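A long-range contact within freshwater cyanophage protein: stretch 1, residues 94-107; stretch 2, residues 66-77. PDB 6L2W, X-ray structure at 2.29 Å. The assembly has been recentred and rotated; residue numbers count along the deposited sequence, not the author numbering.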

# COMPACT_ATOMS: atom_id res chain seq x y z
N ASN B 94 9.12 18.81 -2.36
CA ASN B 94 9.02 18.47 -0.93
C ASN B 94 7.55 18.46 -0.47
O ASN B 94 6.96 19.50 -0.21
CB ASN B 94 9.84 19.42 -0.05
CG ASN B 94 9.78 19.05 1.42
OD1 ASN B 94 8.70 18.84 1.96
ND2 ASN B 94 10.93 18.96 2.06
N LEU B 95 6.99 17.27 -0.29
CA LEU B 95 5.55 17.08 -0.06
C LEU B 95 5.16 17.35 1.40
O LEU B 95 3.99 17.25 1.75
CB LEU B 95 5.18 15.65 -0.46
CG LEU B 95 5.45 15.29 -1.91
CD1 LEU B 95 5.17 13.83 -2.19
CD2 LEU B 95 4.63 16.18 -2.83
N GLU B 96 6.12 17.66 2.26
CA GLU B 96 5.82 17.82 3.68
C GLU B 96 4.65 18.80 3.88
O GLU B 96 3.80 18.57 4.75
CB GLU B 96 7.07 18.28 4.45
CG GLU B 96 7.98 17.14 4.88
CD GLU B 96 9.42 17.17 4.37
OE1 GLU B 96 9.75 16.36 3.47
OE2 GLU B 96 10.21 17.98 4.90
N VAL B 97 4.61 19.88 3.08
CA VAL B 97 3.60 20.94 3.23
C VAL B 97 2.23 20.39 2.80
O VAL B 97 1.27 20.56 3.53
CB VAL B 97 3.98 22.24 2.47
CG1 VAL B 97 2.83 23.23 2.35
CG2 VAL B 97 5.19 22.92 3.11
N LYS B 98 2.14 19.71 1.66
CA LYS B 98 0.85 19.15 1.24
C LYS B 98 0.40 18.04 2.19
O LYS B 98 -0.80 17.87 2.37
CB LYS B 98 0.85 18.60 -0.19
CG LYS B 98 0.43 19.61 -1.25
CD LYS B 98 -1.01 20.11 -1.13
CE LYS B 98 -1.24 21.43 -1.85
NZ LYS B 98 -2.54 21.45 -2.56
N ILE B 99 1.34 17.31 2.78
CA ILE B 99 0.98 16.23 3.68
C ILE B 99 0.36 16.84 4.94
O ILE B 99 -0.67 16.34 5.39
CB ILE B 99 2.19 15.32 3.99
CG1 ILE B 99 2.55 14.47 2.77
CG2 ILE B 99 1.95 14.45 5.21
CD1 ILE B 99 3.95 13.92 2.80
N ARG B 100 0.98 17.90 5.45
CA ARG B 100 0.49 18.66 6.58
C ARG B 100 -0.94 19.15 6.29
O ARG B 100 -1.85 18.98 7.11
CB ARG B 100 1.44 19.82 6.89
CG ARG B 100 1.14 20.56 8.18
CD ARG B 100 2.34 21.22 8.86
NE ARG B 100 2.81 22.47 8.26
CZ ARG B 100 4.00 22.64 7.66
NH1 ARG B 100 4.80 21.61 7.45
NH2 ARG B 100 4.37 23.85 7.27
N GLU B 101 -1.15 19.73 5.12
CA GLU B 101 -2.46 20.26 4.78
C GLU B 101 -3.50 19.13 4.80
O GLU B 101 -4.61 19.31 5.31
CB GLU B 101 -2.45 20.91 3.40
CG GLU B 101 -1.74 22.25 3.39
CD GLU B 101 -1.73 22.97 2.05
OE1 GLU B 101 -2.57 22.65 1.17
OE2 GLU B 101 -0.87 23.88 1.90
N ILE B 102 -3.13 17.97 4.22
CA ILE B 102 -4.07 16.87 4.07
C ILE B 102 -4.43 16.32 5.45
O ILE B 102 -5.60 16.06 5.70
CB ILE B 102 -3.53 15.80 3.12
CG1 ILE B 102 -3.52 16.36 1.70
CG2 ILE B 102 -4.34 14.50 3.22
CD1 ILE B 102 -2.95 15.42 0.66
N ASN B 103 -3.43 16.16 6.29
CA ASN B 103 -3.61 15.67 7.64
C ASN B 103 -4.48 16.61 8.47
O ASN B 103 -5.34 16.14 9.22
CB ASN B 103 -2.25 15.45 8.32
CG ASN B 103 -1.69 14.06 8.06
OD1 ASN B 103 -2.45 13.12 7.83
ND2 ASN B 103 -0.38 13.91 8.17
N LEU B 104 -4.28 17.93 8.35
CA LEU B 104 -5.11 18.89 9.08
C LEU B 104 -6.58 18.70 8.66
O LEU B 104 -7.46 18.55 9.48
CB LEU B 104 -4.61 20.32 8.84
CG LEU B 104 -5.53 21.46 9.32
CD1 LEU B 104 -5.79 21.35 10.81
CD2 LEU B 104 -4.96 22.84 8.98
N LYS B 105 -6.82 18.67 7.36
CA LYS B 105 -8.17 18.57 6.85
C LYS B 105 -8.80 17.23 7.25
O LYS B 105 -9.93 17.21 7.77
CB LYS B 105 -8.15 18.76 5.33
CG LYS B 105 -9.52 18.70 4.68
CD LYS B 105 -10.36 19.93 4.90
CE LYS B 105 -11.80 19.71 4.51
NZ LYS B 105 -12.60 20.95 4.59
N LEU B 106 -8.09 16.13 7.07
CA LEU B 106 -8.67 14.82 7.41
C LEU B 106 -8.98 14.78 8.90
O LEU B 106 -9.97 14.19 9.33
CB LEU B 106 -7.70 13.70 7.06
CG LEU B 106 -7.56 13.39 5.57
CD1 LEU B 106 -6.39 12.45 5.35
CD2 LEU B 106 -8.84 12.78 5.00
N LYS B 107 -8.12 15.40 9.69
CA LYS B 107 -8.32 15.37 11.12
C LYS B 107 -9.51 16.27 11.50
O LYS B 107 -10.22 15.93 12.43
CB LYS B 107 -7.07 15.81 11.87
CG LYS B 107 -7.09 15.43 13.34
CD LYS B 107 -7.36 13.96 13.57
CE LYS B 107 -7.17 13.52 15.01
NZ LYS B 107 -8.11 14.20 15.92
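Stretch 2, residues 66-77: ANGSLGDFRYWY

The contact is organised around one helical amide, Asn 103, whose two ends are both used. Its OD1 accepts from the backbone, Asn 67 N to Asn 103 OD1 at 2.8 Å, and from the indole, Trp 76 NE1 to Asn 103 OD1 at 2.7 Å. Its ND2 donates to the side chain of the same loop residue, Asn 103 ND2 to Asn 67 OD1 at 2.8 Å and nearly straight. Asn 67, with chi1 in p, thus meets the helix with both backbone and side chain; Asn 67 OD1 also accepts from Ser 69 N (2.9 Å) while Asn 67 ND2 donates to Tyr 75 O (2.8 Å), so the group that docks on the helix also ties the loop to the start of the strand.

Stretch 2 is mostly loop, with Gly 68 at positive phi (77°), and becomes strand at 75-77. That strand runs with the helix 96-107, their directions 19° apart and their axes 10.7 Å apart at closest approach. The loop doubles back: Ala 66 lies by Asn 103 (CA to CA 4.5 Å), Asp 72 by Glu 96 (CA to CA 5.2 Å), and the chain then reverses, with Arg 74 by Ile 99 (CA to CA 6.5 Å).

Ile 102 CG2 sits over one face of the indole, 3.6 Å from Trp 76 CE2, whereas Asn 103 OD1 meets the ring edge; Leu 106 CD1 reaches Trp 76 CD1 at 3.4 Å, and Ile 99 CG1 reaches Trp 76 CH2 at 3.9 Å. Ile 99 also packs on loop backbone, Ile 99 CD1 lying 3.5 Å from Phe 73 O and 3.7 Å from Asp 72 CA.

Farther out, Glu 96 CG lies 3.4 Å from Gly 71 O. The pattern is a pair of amides bonded to each other, with aliphatic side chains packed against an indole beside them.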

# COMPACT_ATOMS: atom_id res chain seq x y z
N ALA B 66 -6.07 10.93 9.06
CA ALA B 66 -4.78 11.54 9.13
C ALA B 66 -3.74 10.47 9.50
O ALA B 66 -4.06 9.53 10.21
CB ALA B 66 -4.86 12.65 10.15
N ASN B 67 -2.50 10.62 9.02
CA ASN B 67 -1.53 9.54 9.08
C ASN B 67 -0.53 9.74 10.22
O ASN B 67 0.26 8.85 10.46
CB ASN B 67 -0.83 9.30 7.73
CG ASN B 67 0.04 10.43 7.22
OD1 ASN B 67 0.48 11.30 7.97
ND2 ASN B 67 0.31 10.40 5.93
N GLY B 68 -0.55 10.88 10.91
CA GLY B 68 0.31 11.14 12.08
C GLY B 68 1.75 11.46 11.71
O GLY B 68 2.60 11.62 12.61
N SER B 69 2.06 11.55 10.42
CA SER B 69 3.40 11.91 9.95
C SER B 69 3.67 13.40 10.22
O SER B 69 2.84 14.30 9.97
CB SER B 69 3.55 11.59 8.49
OG SER B 69 4.89 11.81 8.03
N LEU B 70 4.87 13.66 10.73
CA LEU B 70 5.37 15.01 10.81
C LEU B 70 6.32 15.25 9.64
O LEU B 70 6.78 16.38 9.43
CB LEU B 70 6.06 15.18 12.17
CG LEU B 70 5.11 15.06 13.36
CD1 LEU B 70 5.87 14.72 14.64
CD2 LEU B 70 4.31 16.34 13.53
N GLY B 71 6.55 14.19 8.89
CA GLY B 71 7.53 14.22 7.80
C GLY B 71 6.95 14.00 6.43
O GLY B 71 5.99 14.68 6.09
N ASP B 72 7.52 13.08 5.68
CA ASP B 72 7.13 12.87 4.26
C ASP B 72 6.44 11.53 4.02
O ASP B 72 6.66 11.00 2.95
CB ASP B 72 8.33 13.04 3.34
CG ASP B 72 9.41 11.99 3.48
OD1 ASP B 72 9.30 11.15 4.37
OD2 ASP B 72 10.36 12.03 2.70
N PHE B 73 5.67 11.01 4.95
CA PHE B 73 4.90 9.77 4.69
C PHE B 73 3.69 10.22 3.89
O PHE B 73 2.92 11.00 4.41
CB PHE B 73 4.59 9.04 5.99
CG PHE B 73 3.96 7.68 5.85
CD1 PHE B 73 4.71 6.58 5.53
CD2 PHE B 73 2.61 7.51 6.07
CE1 PHE B 73 4.13 5.33 5.41
CE2 PHE B 73 2.03 6.26 5.95
CZ PHE B 73 2.79 5.17 5.62
N ARG B 74 3.55 9.74 2.68
CA ARG B 74 2.51 10.22 1.74
C ARG B 74 1.38 9.21 1.55
O ARG B 74 0.86 9.14 0.46
CB ARG B 74 3.18 10.52 0.40
CG ARG B 74 3.88 9.32 -0.22
CD ARG B 74 4.69 9.76 -1.41
NE ARG B 74 5.33 8.66 -2.09
CZ ARG B 74 4.77 7.97 -3.05
NH1 ARG B 74 3.64 8.37 -3.60
NH2 ARG B 74 5.33 6.86 -3.47
N TYR B 75 1.02 8.51 2.59
CA TYR B 75 -0.05 7.53 2.51
C TYR B 75 -1.01 7.73 3.67
O TYR B 75 -0.60 7.98 4.78
CB TYR B 75 0.50 6.10 2.55
CG TYR B 75 1.61 5.83 1.57
CD1 TYR B 75 2.93 6.07 1.89
CD2 TYR B 75 1.33 5.38 0.30
CE1 TYR B 75 3.95 5.82 0.98
CE2 TYR B 75 2.34 5.12 -0.62
CZ TYR B 75 3.66 5.34 -0.28
OH TYR B 75 4.65 5.10 -1.19
N TRP B 76 -2.29 7.54 3.37
CA TRP B 76 -3.35 7.59 4.35
C TRP B 76 -4.24 6.36 4.18
O TRP B 76 -4.83 6.19 3.13
CB TRP B 76 -4.18 8.87 4.19
CG TRP B 76 -3.40 10.13 4.40
CD1 TRP B 76 -3.35 10.90 5.53
CD2 TRP B 76 -2.53 10.76 3.45
NE1 TRP B 76 -2.51 11.97 5.34
CE2 TRP B 76 -2.00 11.92 4.08
CE3 TRP B 76 -2.14 10.46 2.14
CZ2 TRP B 76 -1.13 12.79 3.43
CZ3 TRP B 76 -1.26 11.32 1.51
CH2 TRP B 76 -0.76 12.46 2.15
N TYR B 77 -4.41 5.61 5.25
CA TYR B 77 -5.18 4.39 5.26
C TYR B 77 -6.54 4.59 5.93
O TYR B 77 -6.69 5.40 6.84
CB TYR B 77 -4.37 3.29 5.95
CG TYR B 77 -3.33 2.68 5.04
CD1 TYR B 77 -2.05 3.20 4.96
CD2 TYR B 77 -3.66 1.62 4.22
CE1 TYR B 77 -1.10 2.65 4.11
CE2 TYR B 77 -2.72 1.05 3.37
CZ TYR B 77 -1.44 1.58 3.31
OH TYR B 77 -0.53 1.01 2.46
O HOH W 1 -8.09 11.80 10.77
O HOH W 2 2.03 16.24 8.24
O HOH W 3 5.76 18.92 8.40